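Local coordinates for amino acid ABC superfamily ATP binding cassette transporter, binding protein (Streptococcus pneumoniae, PDB 4H5G) that binds L-arginine as the substrate-binding protein of an amino acid ABC transporter, probably delivering it to the membrane-bound permease, at residues V168-E172 against P173-S177; T151-G154 against E155-N158. All coordinates share one frame; numbering follows the deposited sequence.

Contact 2 comes first along the chain, at the start of helix 153-162; the chain then enters strand 167-171 and turns into helix 172-181, where contact 1 lies. Their centres are 12 Å apart and they touch: M170 CE packs on M153 SD at 3.7 Å, and V168 CG1 lies 3.8 Å from the same sulfur. Strand 167-171 runs between strands 125-129 and 103-108 in a five-stranded mixed sheet, and helix 153-162 packs on it through M153, A156 and V157. Both contacts thus belong to one alpha/beta unit of the type II periplasmic binding protein fold, with D171 of contact 1 binding the arginine.

Contact 1. Residues V168-E172 against P173-S177; sequences VHMDE and PVALS. With ARG (arginine), chain L.
M170 meets the first turn of the following helix through its sulfur, which touches V174 and A175 together: SD is 3.7 Å from V174 CG1 and 3.7 Å from A175 CB. The side chain leaves the strand with CG between the backbone N and the carbonyl carbon (chi1 66°), and a bend at chi3 sets the direction of its end. V174 holds CG1 anti to its own N (chi1 -180°), which sets that methyl against the sulfur.

On another face of the turn, E172 and L176 meet one helical turn apart. Their chains cross at an oblique angle, with E172 CG against L176 CD1 at 3.8 Å. The carboxylate lies farther along the extended chain, where OE2 has a weak hydrogen bond to S104 OG.

Backbone bonds fix this geometry. A175 N reaches D171 O at 3.3 Å, while V174 N gives the same oxygen a weak bond. One residue on, L176 N donates to E172 O at 2.8 Å. P173 is tolerated in the first turn, where the backbone N needs no acceptor from a preceding turn; its N has no hydrogen to donate.

D171 occupies the N-cap position, but its carboxylate makes no capping bond. It serves the ligand instead: OD2 accepts from the alpha-amino N of the bound arginine at 2.9 Å. Y22 OH also bonds to OD2, and N101 ND2 bonds to OD1, so both oxygens are anchored by the surrounding protein. A strand whose last residue turns its acid toward the ligand amino group as a helix begins is characteristic of the amino acid site in family 3 solute-binding proteins.

Contact 2. Residues T151-G154 against E155-N158; sequences TNMG and EAVN. With PEG (di(hydroxyethyl)ether), chain D; SO4 (sulfate ion), chain C.
N152 is the N-cap of helix 153-162: its side-chain oxygen and its backbone oxygen both accept from N-H groups of the first turn. In the conformer described (N152 has a second), OD1 takes weak bonds from G154 N at 2.8 Å and from E155 N at 3.4 Å. CG anti to the backbone N (chi1 -171°) brings OD1 back to these two N-H groups, and ND2 is bonded elsewhere. N152 O is the acceptor for A156 N at 3.3 Å and has a weak bond from E155 N as well.

Regular helical bonding follows, V157 N to M153 O at 3.0 Å and N158 N to G154 O at 2.9 Å. M153 N itself is held from outside the helix by D21 OD2, an acid whose other oxygen binds the arginine ligand.

Apolar packing involves the buried M153, A156 and V157. M153 folds back at chi2 (56°) and chi3, bringing SD to 4.0 Å from A156 CB and rather farther from V157 CG2. Y178 of helix 172-181 also touches both M153 and V157.

Two small molecules, probably from the crystallisation liquor, lie against the segment. Near N158, a di(hydroxyethyl)ether hydroxyl O4 approaches G154 O and N158 OD1. Ahead of the cap, a sulfate is gripped twice by T151: N reaches O1 almost straight (173°), and OG1 donates to O4 at 2.7 Å.

Contact 1. Residues V168-E172 against P173-S177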
loop_
_atom_site.group_PDB
_atom_site.type_symbol
_atom_site.label_atom_id
_atom_site.label_comp_id
_atom_site.label_asym_id
_atom_site.label_seq_id
_atom_site.Cartn_x
_atom_site.Cartn_y
_atom_site.Cartn_z
ATOM N N VAL A 168 -1.135 5.904 14.598
ATOM C CA VAL A 168 -1.739 5.273 13.426
ATOM C C VAL A 168 -0.824 4.167 12.921
ATOM O O VAL A 168 0.345 4.414 12.627
ATOM C CB VAL A 168 -1.951 6.283 12.287
ATOM C CG1 VAL A 168 -2.693 5.602 11.123
ATOM C CG2 VAL A 168 -2.743 7.495 12.767
ATOM N N HIS A 169 -1.354 2.947 12.817
ATOM C CA HIS A 169 -0.569 1.804 12.336
ATOM C C HIS A 169 -0.586 1.781 10.809
ATOM O O HIS A 169 -1.649 1.900 10.199
ATOM C CB HIS A 169 -1.173 0.496 12.867
ATOM C CG HIS A 169 -0.181 -0.605 13.072
ATOM N ND1 HIS A 169 -0.498 -1.934 12.891
ATOM C CD2 HIS A 169 1.115 -0.579 13.470
ATOM C CE1 HIS A 169 0.562 -2.679 13.158
ATOM N NE2 HIS A 169 1.554 -1.882 13.521
ATOM N N MET A 170 0.585 1.617 10.186
ATOM C CA MET A 170 0.679 1.660 8.718
ATOM C C MET A 170 1.997 1.073 8.236
ATOM O O MET A 170 2.910 0.871 9.022
ATOM C CB MET A 170 0.549 3.108 8.223
ATOM C CG MET A 170 1.721 3.992 8.669
ATOM S SD MET A 170 1.548 5.715 8.149
ATOM C CE MET A 170 0.130 6.235 9.100
ATOM N N ASP A 171 2.108 0.807 6.939
ATOM C CA ASP A 171 3.385 0.336 6.402
ATOM C C ASP A 171 4.480 1.364 6.668
ATOM O O ASP A 171 4.253 2.557 6.526
ATOM C CB ASP A 171 3.265 0.038 4.903
ATOM C CG ASP A 171 2.511 -1.253 4.641
ATOM O OD1 ASP A 171 3.143 -2.322 4.736
ATOM O OD2 ASP A 171 1.286 -1.201 4.387
ATOM N N GLU A 172 5.659 0.902 7.074
ATOM C CA GLU A 172 6.745 1.826 7.455
ATOM C C GLU A 172 7.105 2.939 6.436
ATOM O O GLU A 172 7.283 4.097 6.833
ATOM C CB GLU A 172 8.010 1.060 7.895
ATOM C CG GLU A 172 9.204 1.986 8.120
ATOM C CD GLU A 172 10.317 1.344 8.918
ATOM O OE1 GLU A 172 11.181 0.680 8.311
ATOM O OE2 GLU A 172 10.334 1.509 10.156
ATOM N N PRO A 173 7.210 2.605 5.129
ATOM C CA PRO A 173 7.564 3.674 4.180
ATOM C C PRO A 173 6.561 4.829 4.170
ATOM O O PRO A 173 6.926 5.991 3.934
ATOM C CB PRO A 173 7.567 2.951 2.831
ATOM C CG PRO A 173 7.902 1.531 3.175
ATOM C CD PRO A 173 7.182 1.279 4.475
ATOM N N VAL A 174 5.303 4.506 4.447
ATOM C CA VAL A 174 4.246 5.517 4.496
ATOM C C VAL A 174 4.390 6.390 5.742
ATOM O O VAL A 174 4.220 7.607 5.679
ATOM C CB VAL A 174 2.841 4.851 4.442
ATOM C CG1 VAL A 174 1.746 5.912 4.492
ATOM C CG2 VAL A 174 2.695 4.025 3.163
ATOM N N ALA A 175 4.708 5.763 6.874
ATOM C CA ALA A 175 4.945 6.529 8.109
ATOM C C ALA A 175 6.160 7.424 7.952
ATOM O O ALA A 175 6.136 8.586 8.341
ATOM C CB ALA A 175 5.110 5.607 9.297
ATOM N N LEU A 176 7.222 6.882 7.365
ATOM C CA LEU A 176 8.445 7.666 7.152
ATOM C C LEU A 176 8.163 8.885 6.287
ATOM O O LEU A 176 8.688 9.975 6.532
ATOM C CB LEU A 176 9.518 6.804 6.487
ATOM C CG LEU A 176 10.200 5.769 7.372
ATOM C CD1 LEU A 176 11.080 4.848 6.528
ATOM C CD2 LEU A 176 11.020 6.452 8.466
ATOM N N SER A 177 7.322 8.700 5.273
ATOM C CA SER A 177 6.970 9.795 4.370
ATOM C C SER A 177 6.175 10.879 5.092
ATOM O O SER A 177 6.477 12.066 4.956
ATOM C CB SER A 177 6.190 9.262 3.166
ATOM O OG SER A 177 5.801 10.323 2.315
HETATM N N ARG L . -0.007 -3.508 3.311
HETATM C CA ARG L . -1.323 -3.405 3.958
HETATM C C ARG L . -2.276 -4.454 3.429
HETATM O O ARG L . -2.072 -5.045 2.356
HETATM C CB ARG L . -1.927 -2.007 3.764
HETATM C CG ARG L . -1.951 -1.515 2.319
HETATM C CD ARG L . -2.764 -0.218 2.182
HETATM N NE ARG L . -2.647 0.355 0.833
HETATM C CZ ARG L . -3.202 1.496 0.439
HETATM N NH1 ARG L . -3.025 1.932 -0.807
HETATM N NH2 ARG L . -3.933 2.202 1.295
HETATM O OXT ARG L . -3.285 -4.744 4.077
#

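Contact 2. Residues T151-G154 against E155-N158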
loop_
_atom_site.group_PDB
_atom_site.type_symbol
_atom_site.label_atom_id
_atom_site.label_comp_id
_atom_site.label_asym_id
_atom_site.label_seq_id
_atom_site.Cartn_x
_atom_site.Cartn_y
_atom_site.Cartn_z
ATOM N N THR A 151 -11.625 4.178 6.697
ATOM C CA THR A 151 -11.510 3.745 5.303
ATOM C C THR A 151 -10.273 4.311 4.598
ATOM O O THR A 151 -9.567 3.590 3.907
ATOM C CB THR A 151 -12.768 4.153 4.516
ATOM O OG1 THR A 151 -13.922 3.555 5.122
ATOM C CG2 THR A 151 -12.674 3.693 3.084
ATOM N N ASN A 152 -10.022 5.606 4.780
ATOM C CA ASN A 152 -8.972 6.356 4.068
ATOM C C ASN A 152 -7.797 6.661 4.999
ATOM O O ASN A 152 -8.013 7.158 6.106
ATOM C CB ASN A 152 -9.568 7.681 3.556
ATOM C CG ASN A 152 -8.634 8.454 2.622
ATOM O OD1 ASN A 152 -7.712 9.161 3.058
ATOM N ND2 ASN A 152 -8.903 8.356 1.331
ATOM N N MET A 153 -6.567 6.390 4.564
ATOM C CA MET A 153 -5.393 6.643 5.412
ATOM C C MET A 153 -5.193 8.124 5.719
ATOM O O MET A 153 -4.748 8.476 6.811
ATOM C CB MET A 153 -4.112 6.045 4.807
ATOM C CG MET A 153 -2.861 6.289 5.673
ATOM S SD MET A 153 -3.047 5.683 7.371
ATOM C CE MET A 153 -3.042 3.922 7.077
ATOM N N GLY A 154 -5.518 8.990 4.761
ATOM C CA GLY A 154 -5.415 10.432 4.983
ATOM C C GLY A 154 -6.293 10.888 6.131
ATOM O O GLY A 154 -5.916 11.776 6.906
ATOM N N GLU A 155 -7.472 10.278 6.250
ATOM C CA GLU A 155 -8.385 10.617 7.345
ATOM C C GLU A 155 -7.825 10.146 8.687
ATOM O O GLU A 155 -7.954 10.846 9.698
ATOM C CB GLU A 155 -9.792 10.049 7.096
ATOM C CG GLU A 155 -10.761 10.195 8.276
ATOM C CD GLU A 155 -11.074 11.643 8.648
ATOM O OE1 GLU A 155 -10.881 12.546 7.807
ATOM O OE2 GLU A 155 -11.527 11.880 9.793
ATOM N N ALA A 156 -7.186 8.980 8.696
ATOM C CA ALA A 156 -6.545 8.497 9.926
ATOM C C ALA A 156 -5.504 9.495 10.393
ATOM O O ALA A 156 -5.433 9.838 11.579
ATOM C CB ALA A 156 -5.920 7.121 9.715
ATOM N N VAL A 157 -4.695 9.979 9.460
ATOM C CA VAL A 157 -3.642 10.927 9.825
ATOM C C VAL A 157 -4.223 12.285 10.222
ATOM O O VAL A 157 -3.710 12.946 11.127
ATOM C CB VAL A 157 -2.576 11.046 8.716
ATOM C CG1 VAL A 157 -1.537 12.128 9.074
ATOM C CG2 VAL A 157 -1.892 9.709 8.513
ATOM N N ASN A 158 -5.307 12.702 9.571
ATOM C CA ASN A 158 -5.985 13.923 10.013
ATOM C C ASN A 158 -6.483 13.801 11.447
ATOM O O ASN A 158 -6.427 14.758 12.213
ATOM C CB ASN A 158 -7.149 14.294 9.088
ATOM C CG ASN A 158 -6.688 14.918 7.780
ATOM O OD1 ASN A 158 -5.590 15.471 7.685
ATOM N ND2 ASN A 158 -7.539 14.833 6.761
HETATM C C1 PEG D . -1.852 17.896 6.268
HETATM O O1 PEG D . -1.528 19.203 6.458
HETATM C C2 PEG D . -0.790 16.815 6.443
HETATM O O2 PEG D . -1.113 15.491 6.247
HETATM C C3 PEG D . -2.429 15.388 5.911
HETATM C C4 PEG D . -3.057 14.011 5.636
HETATM O O4 PEG D . -4.372 13.919 5.295
HETATM S S SO4 C . -15.196 5.863 7.562
HETATM O O1 SO4 C . -13.747 5.754 7.663
HETATM O O2 SO4 C . -15.815 5.236 8.732
HETATM O O3 SO4 C . -15.553 7.280 7.509
HETATM O O4 SO4 C . -15.665 5.183 6.351
#